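PDB 7BDV: Can2, which is a dual-specificity CRISPR ancillary nuclease that binds cyclic tetra-adenylate with its CARF domains and potentiates type III CRISPR defence. Local coordinates for residues D12-L17 with V26-Q31; A90-T95 with D107-N112; R187-A192 with C292-F297. All blocks are in the same frame, centred on the assembly; numbering follows the deposited sequence.

Contact 1 of 3, residues D12-L17 with V26-Q31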
loop_
_atom_site.group_PDB
_atom_site.type_symbol
_atom_site.label_atom_id
_atom_site.label_comp_id
_atom_site.label_asym_id
_atom_site.label_seq_id
_atom_site.Cartn_x
_atom_site.Cartn_y
_atom_site.Cartn_z
ATOM N N ASP A 12 10.769 24.937 -26.137
ATOM C CA ASP A 12 9.589 24.407 -26.884
ATOM C C ASP A 12 9.238 22.962 -26.471
ATOM O O ASP A 12 8.083 22.544 -26.660
ATOM C CB ASP A 12 9.872 24.451 -28.388
ATOM N N THR A 13 10.210 22.198 -25.966
ATOM C CA THR A 13 10.150 20.717 -25.901
ATOM C C THR A 13 10.349 20.277 -24.450
ATOM O O THR A 13 11.394 20.614 -23.864
ATOM C CB THR A 13 11.172 20.111 -26.874
ATOM O OG1 THR A 13 10.837 20.519 -28.212
ATOM C CG2 THR A 13 11.218 18.603 -26.804
ATOM N N TYR A 14 9.375 19.570 -23.900
ATOM C CA TYR A 14 9.362 19.059 -22.506
ATOM C C TYR A 14 9.642 17.553 -22.551
ATOM O O TYR A 14 8.928 16.816 -23.247
ATOM C CB TYR A 14 8.023 19.467 -21.902
ATOM C CG TYR A 14 7.685 18.917 -20.550
ATOM C CD1 TYR A 14 8.194 19.487 -19.407
ATOM C CD2 TYR A 14 6.801 17.871 -20.414
ATOM C CE1 TYR A 14 7.812 19.048 -18.146
ATOM C CE2 TYR A 14 6.418 17.400 -19.166
ATOM C CZ TYR A 14 6.962 17.973 -18.034
ATOM O OH TYR A 14 6.608 17.514 -16.801
ATOM N N VAL A 15 10.723 17.125 -21.912
ATOM C CA VAL A 15 11.168 15.708 -21.912
ATOM C C VAL A 15 10.870 15.128 -20.532
ATOM O O VAL A 15 11.381 15.681 -19.518
ATOM C CB VAL A 15 12.648 15.574 -22.291
ATOM C CG1 VAL A 15 13.126 14.129 -22.247
ATOM C CG2 VAL A 15 12.927 16.198 -23.649
ATOM N N CYS A 16 10.085 14.061 -20.464
ATOM C CA CYS A 16 9.838 13.433 -19.149
ATOM C C CYS A 16 9.995 11.921 -19.198
ATOM O O CYS A 16 9.902 11.286 -20.286
ATOM C CB CYS A 16 8.557 13.933 -18.513
ATOM S SG CYS A 16 7.142 13.899 -19.614
ATOM N N LEU A 17 10.329 11.375 -18.031
ATOM C CA LEU A 17 10.661 9.936 -17.859
ATOM C C LEU A 17 9.452 9.279 -17.215
ATOM O O LEU A 17 9.172 9.628 -16.059
ATOM C CB LEU A 17 11.892 9.816 -16.945
ATOM C CG LEU A 17 13.235 10.175 -17.552
ATOM C CD1 LEU A 17 13.217 11.550 -18.177
ATOM C CD2 LEU A 17 14.321 10.109 -16.493
ATOM N N VAL A 26 2.829 15.245 -15.233
ATOM C CA VAL A 26 1.525 15.756 -15.750
ATOM C C VAL A 26 1.264 17.155 -15.183
ATOM O O VAL A 26 0.747 18.003 -15.927
ATOM C CB VAL A 26 0.395 14.761 -15.436
ATOM C CG1 VAL A 26 -0.990 15.366 -15.546
ATOM C CG2 VAL A 26 0.510 13.520 -16.284
ATOM N N ILE A 27 1.596 17.389 -13.904
ATOM C CA ILE A 27 1.267 18.651 -13.205
ATOM C C ILE A 27 1.866 19.844 -13.951
ATOM O O ILE A 27 1.158 20.818 -14.186
ATOM C CB ILE A 27 1.667 18.586 -11.717
ATOM C CG1 ILE A 27 0.712 17.676 -10.929
ATOM C CG2 ILE A 27 1.727 19.976 -11.131
ATOM N N PRO A 28 3.163 19.855 -14.333
ATOM C CA PRO A 28 3.711 20.966 -15.113
ATOM C C PRO A 28 3.068 21.211 -16.495
ATOM O O PRO A 28 3.056 22.341 -16.941
ATOM C CB PRO A 28 5.187 20.597 -15.261
ATOM C CG PRO A 28 5.446 19.642 -14.109
ATOM C CD PRO A 28 4.183 18.843 -14.012
ATOM N N VAL A 29 2.562 20.171 -17.139
ATOM C CA VAL A 29 1.932 20.209 -18.503
ATOM C C VAL A 29 0.533 20.830 -18.398
ATOM O O VAL A 29 0.162 21.604 -19.316
ATOM C CB VAL A 29 1.899 18.796 -19.123
ATOM C CG1 VAL A 29 1.023 18.715 -20.367
ATOM C CG2 VAL A 29 3.312 18.312 -19.429
ATOM N N ILE A 30 -0.205 20.532 -17.326
ATOM C CA ILE A 30 -1.568 21.085 -17.083
ATOM C C ILE A 30 -1.439 22.559 -16.691
ATOM O O ILE A 30 -2.272 23.368 -17.169
ATOM C CB ILE A 30 -2.328 20.280 -16.004
ATOM C CG1 ILE A 30 -2.411 18.789 -16.320
ATOM C CG2 ILE A 30 -3.703 20.874 -15.772
ATOM C CD1 ILE A 30 -3.064 18.454 -17.628
ATOM N N GLN A 31 -0.446 22.886 -15.848
ATOM C CA GLN A 31 -0.177 24.257 -15.363
ATOM C C GLN A 31 0.143 25.173 -16.557
ATOM O O GLN A 31 -0.474 26.249 -16.633
ATOM C CB GLN A 31 0.960 24.247 -14.343
ATOM C CG GLN A 31 1.174 25.605 -13.689
ATOM C CD GLN A 31 1.891 25.511 -12.361
ATOM O OE1 GLN A 31 1.432 24.849 -11.427
ATOM N NE2 GLN A 31 3.026 26.187 -12.260
#
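The phenol oxygen of Tyr14, set against the ring of Pro28, is held by two partners: its OH is hydrogen-bonded to Asn93 ND2, on the neighbouring strand, and to the backbone carbonyl of Asn25. Since a carbonyl can only accept and an amide NH2 can only donate, the hydroxyl serves in both roles. The same OH lies 3.6 Å from Pro28 CG and 3.7 Å from Pro28 CB, so a buried polar tip is flanked by aliphatic carbon. Tyr14 reaches across from strand 13-17 because its CG stands anti to the backbone N (chi1 172°), carrying the ring toward helix 23-31. Val29 meets the ring further back: its CG2 methyl comes to 3.2 Å from Tyr14 CE2, unusually short for two carbons, so the packing here is tight or the exact value doubtful, and to 3.7 Å from Tyr14 CD2. The methyl approaches the ring obliquely, whereas the side chains of Pro28 and Tyr14 cross at about a right angle. Pro28 brings an apolar ring but no N-H, and the helix is kinked here; Val29 N makes just a weak bond to Val26 O, 3.1 Å away. Val29 also touches Phe52 of helix 47-55, while Val26 packs on Phe52 and Ala55, so a second helix backs the first. Strand 13-17, helix 23-31 and strand 36-41 form a beta-alpha-beta unit of the Rossmann-like CARF domain, and this contact fastens its helix to its first strand. Tyrosine suits the place by joining an apolar ring, which fills the strand-helix interface, to a hydroxyl that satisfies a backbone carbonyl. Bridging Asn93 of strand 90-93 to the Asn25 carbonyl, that hydroxyl should limit how far the ring can move.

Contact 2 of 3, residues A90-T95 with D107-N112. With nucleotides of chain E.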
loop_
_atom_site.group_PDB
_atom_site.type_symbol
_atom_site.label_atom_id
_atom_site.label_comp_id
_atom_site.label_asym_id
_atom_site.label_seq_id
_atom_site.Cartn_x
_atom_site.Cartn_y
_atom_site.Cartn_z
ATOM N N ALA A 90 15.262 21.937 -25.597
ATOM C CA ALA A 90 14.520 20.968 -24.776
ATOM C C ALA A 90 14.650 21.390 -23.305
ATOM O O ALA A 90 15.687 21.959 -22.956
ATOM C CB ALA A 90 15.072 19.603 -25.041
ATOM N N ILE A 91 13.645 21.102 -22.479
ATOM C CA ILE A 91 13.710 21.182 -20.983
ATOM C C ILE A 91 13.424 19.774 -20.433
ATOM O O ILE A 91 12.561 19.087 -21.000
ATOM C CB ILE A 91 12.737 22.254 -20.451
ATOM C CG1 ILE A 91 12.534 22.204 -18.935
ATOM C CG2 ILE A 91 11.399 22.156 -21.155
ATOM C CD1 ILE A 91 11.838 23.420 -18.397
ATOM N N LEU A 92 14.149 19.362 -19.391
ATOM C CA LEU A 92 14.041 18.014 -18.777
ATOM C C LEU A 92 13.284 18.135 -17.458
ATOM O O LEU A 92 13.662 18.960 -16.618
ATOM C CB LEU A 92 15.427 17.415 -18.552
ATOM C CG LEU A 92 15.441 16.075 -17.819
ATOM C CD1 LEU A 92 14.886 14.990 -18.707
ATOM C CD2 LEU A 92 16.849 15.701 -17.375
ATOM N N ASN A 93 12.244 17.322 -17.309
ATOM C CA ASN A 93 11.620 16.942 -16.020
ATOM C C ASN A 93 12.297 15.651 -15.555
ATOM O O ASN A 93 12.056 14.637 -16.151
ATOM C CB ASN A 93 10.108 16.832 -16.138
ATOM C CG ASN A 93 9.448 16.656 -14.780
ATOM O OD1 ASN A 93 10.087 16.231 -13.804
ATOM N ND2 ASN A 93 8.173 16.958 -14.726
ATOM N N VAL A 94 13.151 15.735 -14.532
ATOM C CA VAL A 94 14.037 14.625 -14.080
ATOM C C VAL A 94 13.361 13.885 -12.904
ATOM O O VAL A 94 14.017 13.028 -12.277
ATOM C CB VAL A 94 15.427 15.196 -13.716
ATOM C CG1 VAL A 94 15.405 15.998 -12.419
ATOM C CG2 VAL A 94 16.532 14.137 -13.666
ATOM N N THR A 95 12.091 14.175 -12.607
ATOM C CA THR A 95 11.364 13.637 -11.409
ATOM C C THR A 95 11.001 12.158 -11.638
ATOM O O THR A 95 11.036 11.360 -10.705
ATOM C CB THR A 95 10.081 14.417 -11.080
ATOM O OG1 THR A 95 10.237 15.805 -11.376
ATOM C CG2 THR A 95 9.657 14.241 -9.633
ATOM N N ASP A 107 22.744 14.217 -16.781
ATOM C CA ASP A 107 24.138 14.374 -17.262
ATOM C C ASP A 107 24.183 15.098 -18.623
ATOM O O ASP A 107 24.985 16.033 -18.761
ATOM C CB ASP A 107 24.839 13.017 -17.359
ATOM C CG ASP A 107 26.298 13.149 -17.765
ATOM O OD1 ASP A 107 27.125 13.490 -16.893
ATOM O OD2 ASP A 107 26.598 12.934 -18.969
ATOM N N ARG A 108 23.387 14.670 -19.601
ATOM C CA ARG A 108 23.429 15.217 -20.987
ATOM C C ARG A 108 22.758 16.595 -21.031
ATOM O O ARG A 108 23.236 17.452 -21.784
ATOM C CB ARG A 108 22.734 14.281 -21.976
ATOM C CG ARG A 108 23.321 12.881 -22.037
ATOM C CD ARG A 108 24.834 12.838 -21.885
ATOM N NE ARG A 108 25.484 13.603 -22.934
ATOM C CZ ARG A 108 26.715 14.101 -22.875
ATOM N NH1 ARG A 108 27.464 13.949 -21.793
ATOM N NH2 ARG A 108 27.193 14.771 -23.910
ATOM N N PHE A 109 21.698 16.810 -20.245
ATOM C CA PHE A 109 20.984 18.106 -20.182
ATOM C C PHE A 109 21.859 19.135 -19.456
ATOM O O PHE A 109 21.880 20.300 -19.884
ATOM C CB PHE A 109 19.591 17.931 -19.585
ATOM C CG PHE A 109 18.551 17.553 -20.605
ATOM C CD1 PHE A 109 18.464 16.264 -21.077
ATOM C CD2 PHE A 109 17.647 18.491 -21.057
ATOM C CE1 PHE A 109 17.494 15.915 -22.011
ATOM C CE2 PHE A 109 16.693 18.155 -22.002
ATOM C CZ PHE A 109 16.608 16.868 -22.462
ATOM N N ARG A 110 22.597 18.723 -18.429
ATOM C CA ARG A 110 23.543 19.624 -17.719
ATOM C C ARG A 110 24.688 20.000 -18.680
ATOM O O ARG A 110 25.009 21.210 -18.809
ATOM C CB ARG A 110 24.083 18.964 -16.450
ATOM C CG ARG A 110 24.983 19.874 -15.626
ATOM C CD ARG A 110 25.490 19.239 -14.342
ATOM N NE ARG A 110 26.372 18.118 -14.637
ATOM C CZ ARG A 110 26.652 17.120 -13.801
ATOM N NH1 ARG A 110 26.139 17.098 -12.580
ATOM N NH2 ARG A 110 27.450 16.141 -14.197
ATOM N N HIS A 111 25.281 19.014 -19.351
ATOM C CA HIS A 111 26.393 19.220 -20.314
ATOM C C HIS A 111 25.996 20.257 -21.380
ATOM O O HIS A 111 26.868 21.034 -21.783
ATOM C CB HIS A 111 26.843 17.883 -20.913
ATOM C CG HIS A 111 27.953 18.031 -21.896
ATOM N ND1 HIS A 111 29.286 18.067 -21.510
ATOM C CD2 HIS A 111 27.940 18.147 -23.244
ATOM C CE1 HIS A 111 30.040 18.216 -22.581
ATOM N NE2 HIS A 111 29.240 18.256 -23.658
ATOM N N ASN A 112 24.732 20.273 -21.809
ATOM C CA ASN A 112 24.195 21.206 -22.842
ATOM C C ASN A 112 23.554 22.446 -22.216
ATOM O O ASN A 112 22.794 23.104 -22.923
ATOM C CB ASN A 112 23.179 20.518 -23.746
ATOM C CG ASN A 112 23.805 19.542 -24.711
ATOM O OD1 ASN A 112 24.035 19.884 -25.867
ATOM N ND2 ASN A 112 24.144 18.353 -24.240
ATOM P P A E 1 8.526 6.533 -9.361
ATOM O OP1 A E 1 7.438 6.653 -10.413
ATOM O OP2 A E 1 7.937 5.956 -8.083
ATOM O "O5'" A E 1 9.149 7.968 -9.086
ATOM C "C5'" A E 1 8.245 9.008 -8.730
ATOM C "C4'" A E 1 9.062 10.139 -8.195
ATOM O "O4'" A E 1 8.244 11.326 -8.199
ATOM C "C3'" A E 1 9.529 9.990 -6.743
ATOM O "O3'" A E 1 10.601 10.861 -6.538
ATOM C "C2'" A E 1 8.376 10.612 -5.979
ATOM O "O2'" A E 1 8.794 11.027 -4.698
ATOM C "C1'" A E 1 8.132 11.820 -6.886
ATOM N N9 A E 1 6.876 12.491 -6.819
ATOM C C8 A E 1 6.719 13.845 -6.898
ATOM N N7 A E 1 5.472 14.219 -6.855
ATOM C C5 A E 1 4.766 13.039 -6.775
ATOM C C6 A E 1 3.392 12.769 -6.714
ATOM N N6 A E 1 2.451 13.704 -6.735
ATOM N N1 A E 1 3.026 11.477 -6.667
ATOM C C2 A E 1 3.968 10.536 -6.654
ATOM N N3 A E 1 5.272 10.665 -6.669
ATOM C C4 A E 1 5.621 11.957 -6.762
#
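Leu92 meets Phe109 with the base of its side chain rather than its branched end: CB sits over one face of the ring, 3.7 Å from the ring centroid and 17° off the normal, a CH-pi contact. The methyl CD2 of Leu92 stands above the rim, 4.1 Å from Phe109 CD1; CG anti to the backbone N of Leu92 (chi1 175°) sends the branch up the same side. Ala90, two residues earlier on the same face of the strand, puts its CB 3.7 Å from Phe109 CE2; so small a side chain leaves room for the ring to lie close to the backbone. The axes of strand 90-93 and of helical residues 107-111 come within 9.5 Å, their N-to-C directions 141° apart, within the beta-alpha-beta unit that continues into strand 116-120. Leu84, Ile116 and Val15 also touch Phe109, so the ring is buried between the sheet and helix 73-86. Farther along, Asn93 OD1 accepts from Thr95 N, 3.1 Å away, closing an Asx turn as the strand ends. The turn leaves Thr95 against the ligand: its CG2 is 3.5 Å from O4' of A1 of chain E, and its carbonyl accepts a bond from Lys99 of the second subunit. On the outer side of the helix, Asp107 OD2 receives Arg108 NH1 at 3.1 Å, in the guanidinium plane, and Arg108 is further paired with Asp81. Arg110 bridges to Asp107 of the second subunit. Polar and apolar duties are thereby divided: a hydrocarbon face seats the helix on the sheet, the Arg110 pair joins the subunits while the other charges brace the helix within its own chain, and the Asn93 turn probably presents Thr95 to the cyclic nucleotide.

Contact 3 of 3, residues R187-A192 with C292-F297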
loop_
_atom_site.group_PDB
_atom_site.type_symbol
_atom_site.label_atom_id
_atom_site.label_comp_id
_atom_site.label_asym_id
_atom_site.label_seq_id
_atom_site.Cartn_x
_atom_site.Cartn_y
_atom_site.Cartn_z
ATOM N N ARG A 187 -26.257 1.585 18.958
ATOM C CA ARG A 187 -27.334 0.564 18.978
ATOM C C ARG A 187 -28.305 0.832 17.821
ATOM O O ARG A 187 -28.640 -0.141 17.130
ATOM C CB ARG A 187 -28.050 0.597 20.334
ATOM C CG ARG A 187 -29.183 -0.407 20.473
ATOM C CD ARG A 187 -29.851 -0.396 21.832
ATOM N NE ARG A 187 -31.044 -1.237 21.739
ATOM C CZ ARG A 187 -32.258 -0.811 21.412
ATOM N NH1 ARG A 187 -32.497 0.464 21.196
ATOM N NH2 ARG A 187 -33.254 -1.664 21.313
ATOM N N LEU A 188 -28.754 2.072 17.624
ATOM C CA LEU A 188 -29.687 2.400 16.514
ATOM C C LEU A 188 -28.998 2.158 15.168
ATOM O O LEU A 188 -29.687 1.696 14.257
ATOM C CB LEU A 188 -30.161 3.850 16.647
ATOM C CG LEU A 188 -31.067 4.125 17.835
ATOM C CD1 LEU A 188 -31.439 5.609 17.896
ATOM C CD2 LEU A 188 -32.316 3.271 17.753
ATOM N N ASN A 189 -27.690 2.447 15.044
ATOM C CA ASN A 189 -26.871 2.203 13.821
ATOM C C ASN A 189 -26.943 0.716 13.475
ATOM O O ASN A 189 -27.137 0.367 12.294
ATOM C CB ASN A 189 -25.398 2.598 14.001
ATOM C CG ASN A 189 -24.667 3.026 12.743
ATOM O OD1 ASN A 189 -23.887 3.963 12.811
ATOM N ND2 ASN A 189 -24.868 2.378 11.604
ATOM N N TRP A 190 -26.768 -0.138 14.482
ATOM C CA TRP A 190 -26.773 -1.612 14.341
ATOM C C TRP A 190 -28.146 -2.061 13.839
ATOM O O TRP A 190 -28.199 -2.722 12.781
ATOM C CB TRP A 190 -26.403 -2.262 15.666
ATOM C CG TRP A 190 -26.268 -3.743 15.564
ATOM C CD1 TRP A 190 -25.784 -4.471 14.513
ATOM C CD2 TRP A 190 -26.581 -4.691 16.597
ATOM N NE1 TRP A 190 -25.822 -5.805 14.807
ATOM C CE2 TRP A 190 -26.307 -5.972 16.075
ATOM C CE3 TRP A 190 -27.076 -4.587 17.906
ATOM C CZ2 TRP A 190 -26.504 -7.134 16.814
ATOM C CZ3 TRP A 190 -27.268 -5.738 18.640
ATOM C CH2 TRP A 190 -26.979 -6.994 18.099
ATOM N N ILE A 191 -29.203 -1.680 14.551
ATOM C CA ILE A 191 -30.620 -1.951 14.182
ATOM C C ILE A 191 -30.847 -1.559 12.714
ATOM O O ILE A 191 -31.461 -2.335 11.992
ATOM C CB ILE A 191 -31.585 -1.210 15.125
ATOM C CG1 ILE A 191 -31.607 -1.832 16.520
ATOM C CG2 ILE A 191 -32.993 -1.144 14.544
ATOM C CD1 ILE A 191 -32.055 -0.843 17.575
ATOM N N ALA A 192 -30.414 -0.369 12.315
ATOM C CA ALA A 192 -30.631 0.197 10.966
ATOM C C ALA A 192 -29.838 -0.657 9.972
ATOM O O ALA A 192 -30.375 -0.931 8.896
ATOM C CB ALA A 192 -30.244 1.660 10.913
ATOM N N CYS A 292 -15.776 7.254 6.440
ATOM C CA CYS A 292 -16.652 7.684 7.574
ATOM C C CYS A 292 -17.965 6.892 7.628
ATOM O O CYS A 292 -18.776 7.198 8.517
ATOM C CB CYS A 292 -16.915 9.183 7.511
ATOM S SG CYS A 292 -17.323 9.738 5.839
ATOM N N LYS A 293 -18.152 5.901 6.745
ATOM C CA LYS A 293 -19.281 4.935 6.789
ATOM C C LYS A 293 -19.163 4.030 8.028
ATOM O O LYS A 293 -18.091 3.462 8.232
ATOM C CB LYS A 293 -19.338 4.090 5.515
ATOM C CG LYS A 293 -20.264 4.632 4.437
ATOM N N THR A 294 -20.240 3.917 8.805
ATOM C CA THR A 294 -20.435 2.931 9.912
ATOM C C THR A 294 -21.491 1.927 9.446
ATOM O O THR A 294 -22.680 2.337 9.472
ATOM C CB THR A 294 -20.911 3.603 11.216
ATOM O OG1 THR A 294 -20.212 4.824 11.460
ATOM C CG2 THR A 294 -20.734 2.734 12.444
ATOM N N ARG A 295 -21.110 0.744 8.942
ATOM C CA ARG A 295 -22.104 -0.277 8.460
ATOM C C ARG A 295 -21.662 -1.728 8.713
ATOM O O ARG A 295 -22.435 -2.601 8.340
ATOM C CB ARG A 295 -22.418 -0.060 6.972
ATOM C CG ARG A 295 -22.887 1.358 6.677
ATOM C CD ARG A 295 -23.599 1.555 5.373
ATOM N NE ARG A 295 -23.588 2.976 5.050
ATOM C CZ ARG A 295 -23.651 3.492 3.822
ATOM N NH1 ARG A 295 -23.774 2.702 2.766
ATOM N NH2 ARG A 295 -23.596 4.807 3.662
ATOM N N HIS A 296 -20.485 -1.981 9.287
ATOM C CA HIS A 296 -19.949 -3.347 9.532
ATOM C C HIS A 296 -19.938 -3.605 11.042
ATOM O O HIS A 296 -19.137 -2.943 11.732
ATOM N N PHE A 297 -20.823 -4.492 11.519
ATOM C CA PHE A 297 -20.930 -4.923 12.942
ATOM C C PHE A 297 -20.700 -6.435 13.064
ATOM O O PHE A 297 -20.874 -7.155 12.062
ATOM C CB PHE A 297 -22.297 -4.558 13.537
ATOM C CG PHE A 297 -22.665 -3.107 13.394
ATOM C CD1 PHE A 297 -23.257 -2.639 12.231
ATOM C CD2 PHE A 297 -22.346 -2.199 14.390
ATOM C CE1 PHE A 297 -23.560 -1.296 12.085
ATOM C CE2 PHE A 297 -22.637 -0.854 14.236
ATOM C CZ PHE A 297 -23.228 -0.405 13.076
#
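This is a partly buried, mixed polar and aromatic contact between helix 182-193 and the loop that leaves strand 286-291 in the Card1-like endonuclease domain. Its polar half is Asn189, whose ND2 donates to Thr294 O over 3.1 Å with an N-H...O angle of 147°. The donor stands above the carbonyl plane of Thr294, so the bond is bent from the usual lone-pair direction. Asn189 OD1 lies 3.4 Å from both CB and CG2 of Thr294, but its hydrogen bond goes to the hydroxyl of Tyr331, which itself touches Thr294. One amide therefore serves the loop through its NH2 and Tyr331 through its oxygen. That amide also meets the edge of Phe297, with ND2 3.5 Å from CZ and near the ring plane. Phe297 turns one face to the helix backbone instead: Trp190 CA is 4.0 Å from the ring centroid, over the face, a CH-pi contact. The indole is reached at CD1, which lies 3.6 Å from Phe297 CG and as near to CB; the five-membered ring of Trp190 and the Phe297 ring are inclined at 46°, an oblique pairing. Trp190 gets there because its CG is anti to the backbone N (chi1 -175°), bringing the CD1 edge of the indole obliquely against Phe297. Arg295 turns its CB from the helix, and its NH2 forms a salt bridge with Glu243 of helix 231-254. Cys292 and Lys293 stand where the sequence is consistent with the ExK signature of the PDDEXK clan, and Asp278 accepts from both their backbone N atoms. The Asn189 amide grips the Thr294 carbonyl, and Phe297 adds apolar contact three residues on, tying the segment just beyond that signature to helix 182-193.

Overall arrangement
Contacts 1 and 2 belong to one CARF domain, their centres 13 Å apart, and rest on neighbouring parallel strands, 13-17 and 90-93, of the same mixed sheet. Each seats the helix of a beta-alpha-beta unit, helix 23-31 or helix 99-111. The strands are also joined directly, Thr13 O lying 2.7 Å from Ile91 N. Contact 3 comes last along the chain and on the opposite side of its centre, about 47 Å from contact 1 and about 55 Å from contact 2, between centres. It ties helix 182-193 to the loop after strand 286-291, so the ligand site and this part of the nuclease region are well separated, and any signal between them would probably pass through the protein.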